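Local coordinates for protein triosephosphate isomerase (Toxoplasma gondii, PDB 5UPR) that probably catalyses, as a homodimer, the interconversion of D-glyceraldehyde 3-phosphate and dihydroxyacetone phosphate in glycolysis and gluconeogenesis, at residues Q66-Y78 against S86-L100. Sequence-based numbering, arbitrary orientation.
Sequences QVAAQDSSTQQAY and SPKMIKEKNIPWVVL
Q66 meets W97 at the start of a beta-alpha-beta unit of the TIM barrel, in which strands 66-69 and 97-100 run parallel and helix 87-92 lies on the crossover. OE1 of Q66 accepts from W97 NE1 (3.0 Å) almost in the indole plane, though the amide stands 83° to the ring; this glutamine is poorly ordered. V67 CG2 rests against P96 and I95. A68 CB packs on W97 CB at 3.6 Å, while both backbone groups of A69 bond to strand 97-100, N donating to W97 O and O accepting from V99 N (2.9 Å). Its methyl faces V98 CG1 and I90 CD1. Beyond the strand, Q70 OE1 accepts from G83 N of the second subunit, and S72 CB touches both V98 CG1 and L100 CD2. The loop then closes over the helix start: Q76 O accepts from K88 N, and A77 O takes a weak bond from S86 OG, which also N-caps the helix by accepting from M89 N at 3.3 Å. With CG anti to its carbonyl carbon (chi1 -61°), Y78 crosses K88 and M89 at about a right angle, CE1 3.6 Å from M89 CB. Y78 OH donates to E92 OE1 at 2.6 Å, from above the carboxylate plane.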
loop_
_atom_site.group_PDB
_atom_site.type_symbol
_atom_site.label_atom_id
_atom_site.label_comp_id
_atom_site.label_asym_id
_atom_site.label_seq_id
_atom_site.Cartn_x
_atom_site.Cartn_y
_atom_site.Cartn_z
ATOM N N GLN A 66 6.065 5.080 18.814
ATOM C CA GLN A 66 5.844 5.794 17.579
ATOM C C GLN A 66 5.224 4.847 16.568
ATOM O O GLN A 66 5.310 3.639 16.697
ATOM C CB GLN A 66 7.170 6.344 17.090
ATOM C CG GLN A 66 7.798 7.399 17.997
ATOM C CD GLN A 66 8.910 8.121 17.313
ATOM O OE1 GLN A 66 9.947 7.564 17.082
ATOM N NE2 GLN A 66 8.663 9.361 16.921
ATOM N N VAL A 67 4.621 5.427 15.535
ATOM C CA VAL A 67 3.928 4.618 14.511
ATOM C C VAL A 67 4.734 4.606 13.219
ATOM O O VAL A 67 5.488 5.537 12.932
ATOM C CB VAL A 67 2.494 5.048 14.263
ATOM C CG1 VAL A 67 1.753 5.137 15.579
ATOM C CG2 VAL A 67 2.449 6.431 13.624
ATOM N N ALA A 68 4.568 3.544 12.453
ATOM C CA ALA A 68 5.195 3.354 11.145
ATOM C C ALA A 68 4.221 2.867 10.085
ATOM O O ALA A 68 3.301 2.122 10.411
ATOM C CB ALA A 68 6.308 2.334 11.233
ATOM N N ALA A 69 4.480 3.192 8.820
ATOM C CA ALA A 69 3.845 2.463 7.750
ATOM C C ALA A 69 4.713 1.266 7.391
ATOM O O ALA A 69 5.930 1.293 7.585
ATOM C CB ALA A 69 3.650 3.395 6.513
ATOM N N GLN A 70 4.095 0.239 6.783
ATOM C CA GLN A 70 4.782 -1.006 6.361
ATOM C C GLN A 70 5.480 -0.937 4.993
ATOM O O GLN A 70 6.104 -1.955 4.590
ATOM C CB GLN A 70 3.760 -2.164 6.358
ATOM C CG GLN A 70 3.251 -2.563 7.743
ATOM C CD GLN A 70 2.188 -3.678 7.704
ATOM O OE1 GLN A 70 2.073 -4.425 6.678
ATOM N NE2 GLN A 70 1.432 -3.827 8.815
ATOM N N ASP A 71 5.353 0.209 4.286
ATOM C CA ASP A 71 5.949 0.400 2.954
ATOM C C ASP A 71 5.791 1.871 2.673
ATOM O O ASP A 71 5.045 2.578 3.373
ATOM C CB ASP A 71 5.192 -0.405 1.900
ATOM C CG ASP A 71 5.833 -0.394 0.494
ATOM O OD1 ASP A 71 7.053 -0.204 0.315
ATOM O OD2 ASP A 71 5.034 -0.543 -0.473
ATOM N N SER A 72 6.538 2.334 1.670
ATOM C CA SER A 72 6.497 3.733 1.228
ATOM C C SER A 72 6.869 3.771 -0.262
ATOM O O SER A 72 7.715 2.986 -0.669
ATOM C CB SER A 72 7.571 4.425 2.075
ATOM O OG SER A 72 7.449 5.743 1.905
ATOM N N SER A 73 6.203 4.597 -1.078
ATOM C CA SER A 73 6.347 4.519 -2.519
ATOM C C SER A 73 7.762 4.966 -3.031
ATOM O O SER A 73 8.469 5.797 -2.407
ATOM C CB SER A 73 5.271 5.379 -3.162
ATOM O OG SER A 73 5.251 5.192 -4.564
ATOM N N THR A 74 8.152 4.403 -4.187
ATOM C CA THR A 74 9.214 4.951 -4.983
ATOM C C THR A 74 8.923 6.394 -5.423
ATOM O O THR A 74 9.827 7.135 -5.752
ATOM C CB THR A 74 9.482 4.157 -6.281
ATOM O OG1 THR A 74 8.271 4.032 -7.035
ATOM C CG2 THR A 74 9.978 2.827 -5.972
ATOM N N GLN A 75 7.644 6.734 -5.477
ATOM C CA GLN A 75 7.193 8.065 -5.944
ATOM C C GLN A 75 7.186 8.960 -4.712
ATOM O O GLN A 75 6.449 8.692 -3.750
ATOM C CB GLN A 75 5.817 7.971 -6.584
ATOM C CG GLN A 75 5.739 6.877 -7.647
ATOM C CD GLN A 75 6.771 7.065 -8.732
ATOM O OE1 GLN A 75 6.637 7.988 -9.524
ATOM N NE2 GLN A 75 7.768 6.217 -8.772
ATOM N N GLN A 76 8.018 9.994 -4.730
ATOM C CA GLN A 76 8.353 10.699 -3.518
ATOM C C GLN A 76 7.284 11.650 -2.993
ATOM O O GLN A 76 7.117 11.781 -1.800
ATOM C CB GLN A 76 9.666 11.518 -3.752
ATOM C CG GLN A 76 10.102 12.270 -2.524
ATOM C CD GLN A 76 11.483 12.894 -2.650
ATOM O OE1 GLN A 76 12.397 12.309 -3.249
ATOM N NE2 GLN A 76 11.650 14.064 -2.030
ATOM N N ALA A 77 6.560 12.307 -3.878
ATOM C CA ALA A 77 5.718 13.453 -3.520
ATOM C C ALA A 77 4.223 13.102 -3.804
ATOM O O ALA A 77 3.892 11.956 -3.814
ATOM C CB ALA A 77 6.145 14.656 -4.327
ATOM N N TYR A 78 3.352 14.080 -3.965
ATOM C CA TYR A 78 1.939 13.841 -4.332
ATOM C C TYR A 78 1.820 13.809 -5.881
ATOM O O TYR A 78 2.547 14.479 -6.598
ATOM C CB TYR A 78 1.026 14.975 -3.795
ATOM C CG TYR A 78 1.031 15.100 -2.268
ATOM C CD1 TYR A 78 0.500 14.097 -1.499
ATOM C CD2 TYR A 78 1.520 16.220 -1.607
ATOM C CE1 TYR A 78 0.429 14.187 -0.118
ATOM C CE2 TYR A 78 1.473 16.332 -0.195
ATOM C CZ TYR A 78 0.981 15.277 0.543
ATOM O OH TYR A 78 0.882 15.263 1.922
ATOM N N SER A 86 2.951 7.936 -0.770
ATOM C CA SER A 86 4.272 8.552 -0.899
ATOM C C SER A 86 4.867 8.935 0.466
ATOM O O SER A 86 4.142 9.161 1.470
ATOM C CB SER A 86 4.191 9.779 -1.788
ATOM O OG SER A 86 3.375 10.780 -1.208
ATOM N N PRO A 87 6.223 9.040 0.521
ATOM C CA PRO A 87 6.807 9.429 1.799
ATOM C C PRO A 87 6.384 10.833 2.215
ATOM O O PRO A 87 6.283 11.119 3.416
ATOM C CB PRO A 87 8.306 9.331 1.535
ATOM C CG PRO A 87 8.463 9.271 0.021
ATOM C CD PRO A 87 7.227 8.574 -0.464
ATOM N N LYS A 88 6.141 11.703 1.262
ATOM C CA LYS A 88 5.713 13.079 1.603
ATOM C C LYS A 88 4.353 13.010 2.273
ATOM O O LYS A 88 4.134 13.693 3.275
ATOM C CB LYS A 88 5.674 13.917 0.338
ATOM C CG LYS A 88 5.306 15.377 0.538
ATOM C CD LYS A 88 5.434 16.088 -0.817
ATOM C CE LYS A 88 4.733 17.378 -0.859
ATOM N NZ LYS A 88 5.584 18.426 -0.338
HETATM N N MSE A 89 3.433 12.193 1.744
HETATM C CA MSE A 89 2.103 12.029 2.363
HETATM C C MSE A 89 2.211 11.499 3.778
HETATM O O MSE A 89 1.512 11.973 4.717
HETATM C CB MSE A 89 1.280 11.061 1.482
HETATM C CG MSE A 89 -0.104 10.869 2.044
HETATM SE SE MSE A 89 -1.095 9.531 1.053
HETATM C CE MSE A 89 -1.573 10.625 -0.503
ATOM N N ILE A 90 3.064 10.464 3.923
ATOM C CA ILE A 90 3.219 9.762 5.197
ATOM C C ILE A 90 3.763 10.781 6.227
ATOM O O ILE A 90 3.241 10.927 7.309
ATOM C CB ILE A 90 4.122 8.514 5.021
ATOM C CG1 ILE A 90 3.348 7.427 4.236
ATOM C CG2 ILE A 90 4.551 7.928 6.355
ATOM C CD1 ILE A 90 4.255 6.357 3.647
ATOM N N LYS A 91 4.795 11.525 5.848
ATOM C CA LYS A 91 5.376 12.507 6.756
ATOM C C LYS A 91 4.386 13.612 7.157
ATOM O O LYS A 91 4.302 14.003 8.322
ATOM C CB LYS A 91 6.631 13.143 6.108
ATOM C CG LYS A 91 7.310 14.228 6.939
ATOM C CD LYS A 91 7.910 13.603 8.173
ATOM C CE LYS A 91 8.521 14.642 9.123
ATOM N NZ LYS A 91 9.393 13.868 10.013
ATOM N N GLU A 92 3.648 14.148 6.177
ATOM C CA GLU A 92 2.670 15.186 6.452
ATOM C C GLU A 92 1.483 14.671 7.298
ATOM O O GLU A 92 0.802 15.461 7.948
ATOM C CB GLU A 92 2.167 15.775 5.146
ATOM C CG GLU A 92 1.276 16.973 5.294
ATOM C CD GLU A 92 1.211 17.915 4.052
ATOM O OE1 GLU A 92 1.640 17.603 2.887
ATOM O OE2 GLU A 92 0.709 19.081 4.289
ATOM N N LYS A 93 1.241 13.375 7.321
ATOM C CA LYS A 93 0.257 12.787 8.225
ATOM C C LYS A 93 0.893 12.520 9.627
ATOM O O LYS A 93 0.257 11.885 10.484
ATOM C CB LYS A 93 -0.293 11.505 7.568
ATOM C CG LYS A 93 -1.384 10.725 8.276
ATOM C CD LYS A 93 -2.593 11.568 8.556
ATOM C CE LYS A 93 -3.787 10.730 9.073
ATOM N NZ LYS A 93 -4.728 11.611 9.842
ATOM N N ASN A 94 2.114 13.044 9.877
ATOM C CA ASN A 94 2.823 12.856 11.165
ATOM C C ASN A 94 3.179 11.422 11.544
ATOM O O ASN A 94 3.237 11.074 12.694
ATOM C CB ASN A 94 2.077 13.510 12.332
ATOM C CG ASN A 94 1.621 14.902 12.016
ATOM O OD1 ASN A 94 2.414 15.827 11.826
ATOM N ND2 ASN A 94 0.289 15.083 12.011
ATOM N N ILE A 95 3.433 10.598 10.552
ATOM C CA ILE A 95 3.927 9.257 10.735
ATOM C C ILE A 95 5.451 9.344 10.627
ATOM O O ILE A 95 5.950 9.689 9.554
ATOM C CB ILE A 95 3.332 8.330 9.664
ATOM C CG1 ILE A 95 1.803 8.278 9.794
ATOM C CG2 ILE A 95 3.964 6.930 9.776
ATOM C CD1 ILE A 95 1.083 7.740 8.568
ATOM N N PRO A 96 6.197 9.022 11.733
ATOM C CA PRO A 96 7.656 9.286 11.651
ATOM C C PRO A 96 8.501 8.173 11.044
ATOM O O PRO A 96 9.623 8.478 10.641
ATOM C CB PRO A 96 8.068 9.544 13.099
ATOM C CG PRO A 96 6.970 8.933 13.934
ATOM C CD PRO A 96 5.732 8.807 13.116
ATOM N N TRP A 97 7.971 6.942 10.904
ATOM C CA TRP A 97 8.749 5.804 10.476
ATOM C C TRP A 97 8.110 5.071 9.316
ATOM O O TRP A 97 6.890 5.029 9.196
ATOM C CB TRP A 97 8.944 4.776 11.613
ATOM C CG TRP A 97 9.873 5.229 12.663
ATOM C CD1 TRP A 97 9.540 5.946 13.745
ATOM C CD2 TRP A 97 11.279 4.976 12.772
ATOM N NE1 TRP A 97 10.629 6.189 14.517
ATOM C CE2 TRP A 97 11.729 5.646 13.933
ATOM C CE3 TRP A 97 12.209 4.298 11.982
ATOM C CZ2 TRP A 97 13.050 5.650 14.344
ATOM C CZ3 TRP A 97 13.556 4.302 12.374
ATOM C CH2 TRP A 97 13.949 4.957 13.544
ATOM N N VAL A 98 8.956 4.426 8.518
ATOM C CA VAL A 98 8.529 3.458 7.532
ATOM C C VAL A 98 9.424 2.199 7.555
ATOM O O VAL A 98 10.630 2.316 7.797
ATOM C CB VAL A 98 8.545 4.019 6.105
ATOM C CG1 VAL A 98 7.443 5.058 6.009
ATOM C CG2 VAL A 98 9.894 4.588 5.670
ATOM N N VAL A 99 8.813 1.051 7.256
ATOM C CA VAL A 99 9.523 -0.196 7.003
ATOM C C VAL A 99 9.731 -0.341 5.518
ATOM O O VAL A 99 8.756 -0.220 4.736
ATOM C CB VAL A 99 8.712 -1.395 7.519
ATOM C CG1 VAL A 99 9.450 -2.713 7.261
ATOM C CG2 VAL A 99 8.347 -1.219 9.049
ATOM N N LEU A 100 10.990 -0.570 5.089
ATOM C CA LEU A 100 11.287 -0.722 3.647
ATOM C C LEU A 100 12.118 -1.941 3.383
ATOM O O LEU A 100 13.009 -2.305 4.199
ATOM C CB LEU A 100 12.022 0.532 3.171
ATOM C CG LEU A 100 11.125 1.773 3.005
ATOM C CD1 LEU A 100 11.913 2.983 2.513
ATOM C CD2 LEU A 100 10.008 1.482 2.013
HETATM O O HOH W 1 -0.749 13.574 4.375
#